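Local coordinates for WbbM protein (Klebsiella pneumoniae, PDB 6U4B) that binds magnesium and probably acts as a trimeric, bifunctional glycosyltransferase that polymerises an O-antigen polysaccharide, at residues A[32-37]-A[79-84]; A[87-92]-A[226-231]; A[170-175]-A[181-186]. All coordinates share one frame; numbering follows the deposited sequence.

Interaction 1 of 3, residues A[32-37]-A[79-84]; sequences YTSHHK and YCELTA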
loop_
_atom_site.group_PDB
_atom_site.type_symbol
_atom_site.label_atom_id
_atom_site.label_comp_id
_atom_site.label_asym_id
_atom_site.label_seq_id
_atom_site.Cartn_x
_atom_site.Cartn_y
_atom_site.Cartn_z
ATOM N N TYR A 32 -21.799 -8.170 42.781
ATOM C CA TYR A 32 -21.475 -7.669 41.454
ATOM C C TYR A 32 -22.683 -6.973 40.841
ATOM O O TYR A 32 -23.810 -7.464 40.938
ATOM C CB TYR A 32 -21.003 -8.810 40.547
ATOM C CG TYR A 32 -19.782 -9.523 41.081
ATOM C CD1 TYR A 32 -18.508 -9.178 40.650
ATOM C CD2 TYR A 32 -19.905 -10.531 42.031
ATOM C CE1 TYR A 32 -17.390 -9.822 41.144
ATOM C CE2 TYR A 32 -18.794 -11.179 42.532
ATOM C CZ TYR A 32 -17.540 -10.822 42.085
ATOM O OH TYR A 32 -16.433 -11.467 42.584
ATOM N N THR A 33 -22.442 -5.825 40.216
ATOM C CA THR A 33 -23.478 -5.080 39.513
ATOM C C THR A 33 -23.228 -5.146 38.011
ATOM O O THR A 33 -22.081 -5.066 37.558
ATOM C CB THR A 33 -23.528 -3.618 39.974
ATOM O OG1 THR A 33 -22.215 -3.045 39.919
ATOM C CG2 THR A 33 -24.058 -3.528 41.398
ATOM N N SER A 34 -24.306 -5.290 37.244
ATOM C CA SER A 34 -24.227 -5.483 35.802
ATOM C C SER A 34 -24.514 -4.171 35.083
ATOM O O SER A 34 -25.593 -3.592 35.246
ATOM C CB SER A 34 -25.202 -6.566 35.346
ATOM O OG SER A 34 -24.763 -7.844 35.767
ATOM N N HIS A 35 -23.558 -3.720 34.278
ATOM C CA HIS A 35 -23.688 -2.500 33.500
ATOM C C HIS A 35 -23.491 -2.812 32.022
ATOM O O HIS A 35 -22.704 -3.689 31.655
ATOM C CB HIS A 35 -22.667 -1.444 33.942
ATOM C CG HIS A 35 -22.684 -1.154 35.413
ATOM N ND1 HIS A 35 -23.161 0.031 35.933
ATOM C CD2 HIS A 35 -22.268 -1.889 36.472
ATOM C CE1 HIS A 35 -23.043 0.011 37.248
ATOM N NE2 HIS A 35 -22.504 -1.143 37.601
ATOM N N HIS A 36 -24.221 -2.087 31.174
ATOM C CA HIS A 36 -24.090 -2.203 29.729
ATOM C C HIS A 36 -23.801 -0.868 29.058
ATOM O O HIS A 36 -23.611 -0.829 27.836
ATOM C CB HIS A 36 -25.357 -2.824 29.124
ATOM C CG HIS A 36 -26.548 -1.917 29.148
ATOM N ND1 HIS A 36 -27.306 -1.709 30.280
ATOM C CD2 HIS A 36 -27.113 -1.165 28.173
ATOM C CE1 HIS A 36 -28.285 -0.866 30.003
ATOM N NE2 HIS A 36 -28.190 -0.520 28.730
ATOM N N LYS A 37 -23.769 0.221 29.816
ATOM C CA LYS A 37 -23.442 1.538 29.289
ATOM C C LYS A 37 -22.859 2.355 30.432
ATOM O O LYS A 37 -22.913 1.936 31.592
ATOM C CB LYS A 37 -24.677 2.226 28.693
ATOM C CG LYS A 37 -25.800 2.502 29.674
ATOM C CD LYS A 37 -26.776 3.507 29.081
ATOM C CE LYS A 37 -28.207 3.233 29.520
ATOM N NZ LYS A 37 -29.152 4.211 28.909
ATOM N N TYR A 79 -28.571 -14.726 27.487
ATOM C CA TYR A 79 -28.427 -15.101 28.886
ATOM C C TYR A 79 -28.642 -13.938 29.845
ATOM O O TYR A 79 -28.851 -14.176 31.040
ATOM C CB TYR A 79 -27.040 -15.703 29.128
ATOM C CG TYR A 79 -26.927 -17.167 28.767
ATOM C CD1 TYR A 79 -27.014 -17.589 27.443
ATOM C CD2 TYR A 79 -26.722 -18.127 29.750
ATOM C CE1 TYR A 79 -26.907 -18.929 27.110
ATOM C CE2 TYR A 79 -26.612 -19.469 29.427
ATOM C CZ TYR A 79 -26.706 -19.863 28.105
ATOM O OH TYR A 79 -26.598 -21.194 27.780
ATOM N N CYS A 80 -28.589 -12.704 29.357
ATOM C CA CYS A 80 -28.745 -11.487 30.174
ATOM C C CYS A 80 -27.686 -11.534 31.279
ATOM O O CYS A 80 -26.537 -11.916 31.009
ATOM C CB CYS A 80 -30.178 -11.365 30.659
ATOM S SG CYS A 80 -31.349 -10.862 29.379
ATOM N N GLU A 81 -28.036 -11.180 32.520
ATOM C CA GLU A 81 -27.062 -11.102 33.604
ATOM C C GLU A 81 -26.458 -12.446 33.985
ATOM O O GLU A 81 -25.561 -12.474 34.835
ATOM C CB GLU A 81 -27.699 -10.475 34.844
ATOM C CG GLU A 81 -27.662 -8.965 34.868
ATOM C CD GLU A 81 -28.999 -8.339 34.548
ATOM O OE1 GLU A 81 -29.742 -8.908 33.721
ATOM O OE2 GLU A 81 -29.308 -7.281 35.135
ATOM N N LEU A 82 -26.924 -13.552 33.400
ATOM C CA LEU A 82 -26.271 -14.836 33.648
ATOM C C LEU A 82 -24.814 -14.823 33.201
ATOM O O LEU A 82 -23.994 -15.570 33.747
ATOM C CB LEU A 82 -27.033 -15.957 32.946
ATOM C CG LEU A 82 -28.360 -16.369 33.578
ATOM C CD1 LEU A 82 -29.071 -17.391 32.715
ATOM C CD2 LEU A 82 -28.131 -16.915 34.980
ATOM N N THR A 83 -24.470 -13.975 32.224
ATOM C CA THR A 83 -23.079 -13.853 31.798
ATOM C C THR A 83 -22.198 -13.308 32.914
ATOM O O THR A 83 -21.027 -13.689 33.018
ATOM C CB THR A 83 -22.979 -12.962 30.554
ATOM O OG1 THR A 83 -23.426 -11.638 30.869
ATOM C CG2 THR A 83 -23.843 -13.515 29.440
ATOM N N ALA A 84 -22.731 -12.412 33.749
ATOM C CA ALA A 84 -21.986 -11.976 34.928
ATOM C C ALA A 84 -21.880 -13.107 35.944
ATOM O O ALA A 84 -20.798 -13.371 36.487
ATOM C CB ALA A 84 -22.652 -10.748 35.549
HETATM O O HOH W 1 -28.374 -4.361 35.454
#
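Ser34 sets its OG anti to the carbonyl carbon (chi1 -71°), and Glu81 bends at chi2, to 104°, rather than running straight out; the two torsions bring the hydroxyl against the CG methylene at the bend. Ser34 OG lies 3.2 Å from Glu81 CG, a tight van der Waals touch on a methylene rather than a polar bond. The same hydroxyl also meets Ala84 CB, 3.6 Å from OG and three residues further along. The contact illustrates how a parallel strand of an alpha/beta sheet is packed by a helix: strand 29-35, paired in parallel with strands 47-51 and 97-102, meets the beginning of helix 82-91, as would fit the Rossmann-like core of a GT-A type glycosyltransferase. A type II' turn from Tyr79 to Leu82, with Cys80 at positive phi, leads the chain into that helix and delivers Glu81 to the strand. The main hold on the carboxylate is a direct hydrogen bond between Glu81 OE2 and ND1 of His102, at the end of neighbouring strand 97-102, which probably steadies the bent acid. A water adds a link to the strand, donating to Ser34 O at 2.9 Å and to Glu81 OE2 at 3.1 Å.

Interaction 2 of 3, residues A[87-92]-A[226-231]; sequences WVWKNE and YSEWLF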
loop_
_atom_site.group_PDB
_atom_site.type_symbol
_atom_site.label_atom_id
_atom_site.label_comp_id
_atom_site.label_asym_id
_atom_site.label_seq_id
_atom_site.Cartn_x
_atom_site.Cartn_y
_atom_site.Cartn_z
ATOM N N TRP A 87 -19.337 -15.583 34.639
ATOM C CA TRP A 87 -17.962 -15.092 34.693
ATOM C C TRP A 87 -17.413 -15.131 36.113
ATOM O O TRP A 87 -16.256 -15.515 36.326
ATOM C CB TRP A 87 -17.884 -13.673 34.129
ATOM C CG TRP A 87 -16.494 -13.110 34.144
ATOM C CD1 TRP A 87 -15.542 -13.247 33.175
ATOM C CD2 TRP A 87 -15.898 -12.324 35.183
ATOM N NE1 TRP A 87 -14.392 -12.594 33.545
ATOM C CE2 TRP A 87 -14.584 -12.018 34.773
ATOM C CE3 TRP A 87 -16.349 -11.846 36.419
ATOM C CZ2 TRP A 87 -13.716 -11.258 35.555
ATOM C CZ3 TRP A 87 -15.486 -11.092 37.193
ATOM C CH2 TRP A 87 -14.185 -10.806 36.758
ATOM N N VAL A 88 -18.224 -14.732 37.097
ATOM C CA VAL A 88 -17.789 -14.804 38.490
ATOM C C VAL A 88 -17.573 -16.254 38.901
ATOM O O VAL A 88 -16.586 -16.589 39.570
ATOM C CB VAL A 88 -18.815 -14.104 39.403
ATOM C CG1 VAL A 88 -18.452 -14.308 40.863
ATOM C CG2 VAL A 88 -18.900 -12.621 39.076
ATOM N N TRP A 89 -18.488 -17.137 38.493
ATOM C CA TRP A 89 -18.392 -18.552 38.833
ATOM C C TRP A 89 -17.076 -19.156 38.356
ATOM O O TRP A 89 -16.420 -19.896 39.098
ATOM C CB TRP A 89 -19.584 -19.295 38.225
ATOM C CG TRP A 89 -19.537 -20.790 38.324
ATOM C CD1 TRP A 89 -19.025 -21.535 39.346
ATOM C CD2 TRP A 89 -20.031 -21.723 37.355
ATOM N NE1 TRP A 89 -19.169 -22.875 39.073
ATOM C CE2 TRP A 89 -19.784 -23.015 37.856
ATOM C CE3 TRP A 89 -20.658 -21.589 36.112
ATOM C CZ2 TRP A 89 -20.142 -24.168 37.157
ATOM C CZ3 TRP A 89 -21.013 -22.734 35.419
ATOM C CH2 TRP A 89 -20.754 -24.006 35.943
ATOM N N LYS A 90 -16.663 -18.838 37.130
ATOM C CA LYS A 90 -15.516 -19.499 36.519
ATOM C C LYS A 90 -14.184 -18.814 36.797
ATOM O O LYS A 90 -13.140 -19.470 36.702
ATOM C CB LYS A 90 -15.711 -19.595 35.002
ATOM C CG LYS A 90 -16.819 -20.536 34.581
ATOM C CD LYS A 90 -16.568 -21.937 35.112
ATOM C CE LYS A 90 -17.571 -22.928 34.549
ATOM N NZ LYS A 90 -17.349 -24.298 35.088
ATOM N N ASN A 91 -14.182 -17.524 37.137
ATOM C CA ASN A 91 -12.945 -16.757 37.161
ATOM C C ASN A 91 -12.638 -16.063 38.481
ATOM O O ASN A 91 -11.468 -15.752 38.729
ATOM C CB ASN A 91 -12.957 -15.698 36.047
ATOM C CG ASN A 91 -13.250 -16.295 34.682
ATOM O OD1 ASN A 91 -12.378 -16.900 34.057
ATOM N ND2 ASN A 91 -14.483 -16.130 34.215
ATOM N N GLU A 92 -13.629 -15.812 39.327
ATOM C CA GLU A 92 -13.421 -15.024 40.533
ATOM C C GLU A 92 -13.102 -15.908 41.732
ATOM O O GLU A 92 -13.612 -17.024 41.864
ATOM C CB GLU A 92 -14.658 -14.179 40.841
ATOM C CG GLU A 92 -14.716 -12.854 40.108
ATOM C CD GLU A 92 -13.706 -11.854 40.637
ATOM O OE1 GLU A 92 -12.530 -11.906 40.214
ATOM O OE2 GLU A 92 -14.089 -11.023 41.488
ATOM N N TYR A 226 -25.472 -24.131 43.157
ATOM C CA TYR A 226 -26.499 -23.618 42.256
ATOM C C TYR A 226 -25.931 -23.343 40.868
ATOM O O TYR A 226 -26.609 -23.563 39.857
ATOM C CB TYR A 226 -27.127 -22.356 42.850
ATOM C CG TYR A 226 -28.083 -21.644 41.920
ATOM C CD1 TYR A 226 -27.881 -20.313 41.575
ATOM C CD2 TYR A 226 -29.180 -22.304 41.381
ATOM C CE1 TYR A 226 -28.750 -19.654 40.722
ATOM C CE2 TYR A 226 -30.056 -21.656 40.527
ATOM C CZ TYR A 226 -29.835 -20.331 40.201
ATOM O OH TYR A 226 -30.701 -19.679 39.351
ATOM N N SER A 227 -24.685 -22.867 40.799
ATOM C CA SER A 227 -24.067 -22.587 39.506
ATOM C C SER A 227 -23.882 -23.865 38.696
ATOM O O SER A 227 -24.260 -23.925 37.520
ATOM C CB SER A 227 -22.726 -21.877 39.706
ATOM O OG SER A 227 -22.896 -20.651 40.398
ATOM N N GLU A 228 -23.294 -24.896 39.308
ATOM C CA GLU A 228 -23.117 -26.166 38.609
ATOM C C GLU A 228 -24.458 -26.744 38.179
ATOM O O GLU A 228 -24.580 -27.303 37.084
ATOM C CB GLU A 228 -22.367 -27.157 39.501
ATOM C CG GLU A 228 -20.917 -26.791 39.773
ATOM C CD GLU A 228 -20.290 -27.661 40.846
ATOM O OE1 GLU A 228 -21.041 -28.361 41.560
ATOM O OE2 GLU A 228 -19.048 -27.646 40.978
ATOM N N TRP A 229 -25.477 -26.600 39.027
ATOM C CA TRP A 229 -26.799 -27.126 38.712
ATOM C C TRP A 229 -27.459 -26.324 37.596
ATOM O O TRP A 229 -27.957 -26.897 36.619
ATOM C CB TRP A 229 -27.660 -27.119 39.977
ATOM C CG TRP A 229 -29.080 -27.570 39.793
ATOM C CD1 TRP A 229 -29.549 -28.850 39.862
ATOM C CD2 TRP A 229 -30.218 -26.737 39.544
ATOM N NE1 TRP A 229 -30.908 -28.868 39.657
ATOM C CE2 TRP A 229 -31.343 -27.582 39.462
ATOM C CE3 TRP A 229 -30.396 -25.359 39.376
ATOM C CZ2 TRP A 229 -32.628 -27.096 39.218
ATOM C CZ3 TRP A 229 -31.669 -24.879 39.134
ATOM C CH2 TRP A 229 -32.769 -25.744 39.057
ATOM N N LEU A 230 -27.461 -24.994 37.716
ATOM C CA LEU A 230 -28.169 -24.159 36.748
ATOM C C LEU A 230 -27.570 -24.293 35.353
ATOM O O LEU A 230 -28.295 -24.492 34.371
ATOM C CB LEU A 230 -28.147 -22.698 37.194
ATOM C CG LEU A 230 -28.721 -21.689 36.195
ATOM C CD1 LEU A 230 -30.227 -21.864 36.047
ATOM C CD2 LEU A 230 -28.376 -20.258 36.592
ATOM N N PHE A 231 -26.246 -24.189 35.242
ATOM C CA PHE A 231 -25.632 -24.159 33.922
ATOM C C PHE A 231 -25.522 -25.537 33.286
ATOM O O PHE A 231 -25.411 -25.622 32.060
ATOM C CB PHE A 231 -24.264 -23.477 33.994
ATOM C CG PHE A 231 -24.354 -21.985 34.125
ATOM C CD1 PHE A 231 -24.639 -21.202 33.022
ATOM C CD2 PHE A 231 -24.187 -21.368 35.355
ATOM C CE1 PHE A 231 -24.740 -19.829 33.135
ATOM C CE2 PHE A 231 -24.287 -19.993 35.476
ATOM C CZ PHE A 231 -24.564 -19.223 34.364
#
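Trp89 and Ser227 make the CH-pi part of the contact: Ser227 CB sits over one face of the indole, 3.5 Å from the centroid of the Trp89 five-membered ring and only 5° off its normal. Trp89 holds CG anti to its backbone N (chi1 172°), which carries the indole out to the other helix. Aromatic packing comes next. The six-membered ring of Trp89 and the ring of Phe231 lie with planes 17° apart but slid past each other, centroids separated by 5.2 Å, and the pair touches through Trp89 CZ3 and Phe231 CD2 at 3.5 Å. Aliphatic contact is added by Glu228, whose CG approaches Trp89 CZ2 at 3.8 Å while the side chain crosses the indole at about a right angle. The axes of segments 87-91 and 226-231 approach to 11.0 Å, and the Trp89 indole lies between the two helices, against Ser227, Glu228 and Phe231, a helix-helix packing within the alpha/beta domain. The opposite face of the indole is overlain by CE of Lys90 from its own helix. Among polar groups, Ser227 OG is hydrogen-bonded to Phe223 O and to NE2 of His85, whose ring also meets Phe231 edge-to-face.

Interaction 3 of 3, residues A[170-175]-A[181-186]; sequences DHYERG and RDYQAA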
loop_
_atom_site.group_PDB
_atom_site.type_symbol
_atom_site.label_atom_id
_atom_site.label_comp_id
_atom_site.label_asym_id
_atom_site.label_seq_id
_atom_site.Cartn_x
_atom_site.Cartn_y
_atom_site.Cartn_z
ATOM N N ASP A 170 -48.515 -21.113 34.318
ATOM C CA ASP A 170 -49.402 -20.355 33.443
ATOM C C ASP A 170 -48.872 -18.948 33.193
ATOM O O ASP A 170 -49.139 -18.364 32.136
ATOM C CB ASP A 170 -50.805 -20.315 34.053
ATOM C CG ASP A 170 -51.827 -19.678 33.135
ATOM O OD1 ASP A 170 -51.835 -20.001 31.927
ATOM O OD2 ASP A 170 -52.640 -18.869 33.630
ATOM N N HIS A 171 -48.107 -18.397 34.140
ATOM C CA HIS A 171 -47.547 -17.063 33.958
ATOM C C HIS A 171 -46.505 -17.049 32.847
ATOM O O HIS A 171 -46.382 -16.059 32.115
ATOM C CB HIS A 171 -46.941 -16.563 35.269
ATOM C CG HIS A 171 -46.603 -15.104 35.262
ATOM N ND1 HIS A 171 -47.559 -14.121 35.125
ATOM C CD2 HIS A 171 -45.417 -14.460 35.379
ATOM C CE1 HIS A 171 -46.978 -12.935 35.157
ATOM N NE2 HIS A 171 -45.678 -13.113 35.311
ATOM N N TYR A 172 -45.737 -18.132 32.709
ATOM C CA TYR A 172 -44.804 -18.216 31.593
ATOM C C TYR A 172 -45.551 -18.319 30.270
ATOM O O TYR A 172 -45.182 -17.664 29.289
ATOM C CB TYR A 172 -43.861 -19.409 31.770
ATOM C CG TYR A 172 -42.626 -19.345 30.888
ATOM C CD1 TYR A 172 -42.696 -19.634 29.529
ATOM C CD2 TYR A 172 -41.391 -18.998 31.419
ATOM C CE1 TYR A 172 -41.570 -19.569 28.725
ATOM C CE2 TYR A 172 -40.260 -18.933 30.625
ATOM C CZ TYR A 172 -40.356 -19.221 29.279
ATOM O OH TYR A 172 -39.233 -19.156 28.487
ATOM N N GLU A 173 -46.613 -19.126 30.230
ATOM C CA GLU A 173 -47.324 -19.354 28.978
ATOM C C GLU A 173 -48.013 -18.086 28.485
ATOM O O GLU A 173 -48.052 -17.826 27.277
ATOM C CB GLU A 173 -48.337 -20.483 29.148
ATOM C CG GLU A 173 -49.161 -20.750 27.905
ATOM C CD GLU A 173 -49.821 -22.109 27.925
ATOM O OE1 GLU A 173 -49.502 -22.912 28.827
ATOM O OE2 GLU A 173 -50.656 -22.375 27.037
ATOM N N ARG A 174 -48.558 -17.287 29.398
ATOM C CA ARG A 174 -49.237 -16.056 29.017
ATOM C C ARG A 174 -48.280 -14.896 28.772
ATOM O O ARG A 174 -48.737 -13.807 28.405
ATOM C CB ARG A 174 -50.256 -15.671 30.092
ATOM C CG ARG A 174 -51.378 -16.679 30.251
ATOM C CD ARG A 174 -52.123 -16.501 31.566
ATOM N NE ARG A 174 -52.809 -15.215 31.659
ATOM C CZ ARG A 174 -52.338 -14.163 32.321
ATOM N NH1 ARG A 174 -53.031 -13.034 32.354
ATOM N NH2 ARG A 174 -51.175 -14.241 32.954
ATOM N N GLY A 175 -46.978 -15.101 28.957
ATOM C CA GLY A 175 -46.033 -14.014 28.765
ATOM C C GLY A 175 -46.059 -13.498 27.336
ATOM O O GLY A 175 -46.140 -14.268 26.376
ATOM N N ARG A 181 -43.207 -23.702 25.251
ATOM C CA ARG A 181 -42.433 -24.848 24.784
ATOM C C ARG A 181 -40.976 -24.753 25.219
ATOM O O ARG A 181 -40.328 -25.782 25.448
ATOM C CB ARG A 181 -42.530 -24.966 23.261
ATOM C CG ARG A 181 -41.699 -23.949 22.490
ATOM C CD ARG A 181 -41.864 -24.113 20.989
ATOM N NE ARG A 181 -43.206 -23.748 20.546
ATOM C CZ ARG A 181 -43.546 -22.541 20.107
ATOM N NH1 ARG A 181 -44.794 -22.297 19.728
ATOM N NH2 ARG A 181 -42.638 -21.576 20.045
ATOM N N ASP A 182 -40.446 -23.534 25.350
ATOM C CA ASP A 182 -39.077 -23.370 25.823
ATOM C C ASP A 182 -38.959 -23.743 27.296
ATOM O O ASP A 182 -37.994 -24.402 27.700
ATOM C CB ASP A 182 -38.612 -21.933 25.595
ATOM C CG ASP A 182 -38.657 -21.530 24.131
ATOM O OD1 ASP A 182 -38.492 -22.412 23.261
ATOM O OD2 ASP A 182 -38.856 -20.327 23.849
ATOM N N TYR A 183 -39.931 -23.326 28.112
ATOM C CA TYR A 183 -39.913 -23.676 29.528
ATOM C C TYR A 183 -40.207 -25.157 29.729
ATOM O O TYR A 183 -39.615 -25.798 30.605
ATOM C CB TYR A 183 -40.917 -22.809 30.291
ATOM C CG TYR A 183 -40.960 -23.068 31.783
ATOM C CD1 TYR A 183 -42.160 -23.347 32.426
ATOM C CD2 TYR A 183 -39.802 -23.031 32.548
ATOM C CE1 TYR A 183 -42.205 -23.583 33.791
ATOM C CE2 TYR A 183 -39.836 -23.267 33.911
ATOM C CZ TYR A 183 -41.040 -23.541 34.528
ATOM O OH TYR A 183 -41.075 -23.774 35.885
ATOM N N GLN A 184 -41.114 -25.717 28.922
ATOM C CA GLN A 184 -41.364 -27.155 28.969
ATOM C C GLN A 184 -40.094 -27.943 28.685
ATOM O O GLN A 184 -39.829 -28.963 29.333
ATOM C CB GLN A 184 -42.454 -27.538 27.968
ATOM C CG GLN A 184 -43.861 -27.147 28.375
ATOM C CD GLN A 184 -44.892 -27.559 27.344
ATOM O OE1 GLN A 184 -44.952 -26.997 26.251
ATOM N NE2 GLN A 184 -45.703 -28.554 27.683
ATOM N N ALA A 185 -39.296 -27.486 27.716
ATOM C CA ALA A 185 -38.048 -28.171 27.398
ATOM C C ALA A 185 -37.080 -28.126 28.574
ATOM O O ALA A 185 -36.373 -29.105 28.844
ATOM C CB ALA A 185 -37.412 -27.548 26.156
ATOM N N ALA A 186 -37.034 -26.995 29.285
ATOM C CA ALA A 186 -36.158 -26.889 30.447
ATOM C C ALA A 186 -36.644 -27.775 31.588
ATOM O O ALA A 186 -35.830 -28.357 32.315
ATOM C CB ALA A 186 -36.059 -25.432 30.898
HETATM O O HOH W 2 -39.748 -18.438 25.690
#
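Tyr172 presents the face of its ring to Tyr183, and what meets that face first is not the second ring but the methylene that carries it. Tyr183 CB stands over the centre of the Tyr172 ring, 3.6 Å from the centroid and 8° from the ring normal, which makes a clear CH-pi contact; the nearest single pair is Tyr172 CE1 with Tyr183 CB at 3.7 Å. Beyond the methylene, the Tyr183 ring leads away from segment 170-175, though Tyr183 still touches Tyr169 of the same helix. Its chi1 of -179° puts CG anti to the backbone N, and the phenol is carried past the rim of Tyr172 instead of over it. The two planes are 21° apart, with centroids separated by 5.1 Å, and the rings barely overlap.

Asp182, one residue earlier, stands at the hydroxyl end of Tyr172. Its CB comes to 4.1 Å from Tyr172 OH, and its carboxylate is turned nearly perpendicular to the phenol ring. A water joins the two polar ends, 2.9 Å from Tyr172 OH and 2.8 Å from Asp182 OD2, where it probably donates.

These side chains join helices 168-173 and 180-193, consecutive in the chain and linked by a short loop. Helix 253-272 packs on the same cluster, with Ile257 and Arg260 against Tyr172, Arg260 against Tyr183 and Val253 against Asp182.

Carbon and oxygen are thus sorted. The direct touching is mostly aromatic carbon on a methylene, whereas the buried polar atoms find partners at its margins: Tyr183 OH with Asn205 OD1, and Asp182 OD2 with Tyr246 OH as well as the water. The bond with Tyr246 OH, with the water as a possible second donor, would help offset the cost of burying a carboxylate and may favour its charged form.

Interactions 1 and 2 are neighbours, their centres about 14 Å apart, and share helix 82-91: its start packs on a strand and its end on helix 220-240. They also touch directly, through a probable hydrogen bond of 2.6 Å between Tyr32 OH and Glu92 OE2 and through Leu82 CD2 against Leu230 CD2 at 3.7 Å. Interaction 3 is nested within the long loop closed by interaction 2, yet stays apart, its nearest atoms about 8 Å from interaction 2 and about 11 Å from interaction 1. All three lie in the DUF4422 region, away from the magnesium site of Asp406, Asp408 and His560 in the glycosyltransferase family 8 region.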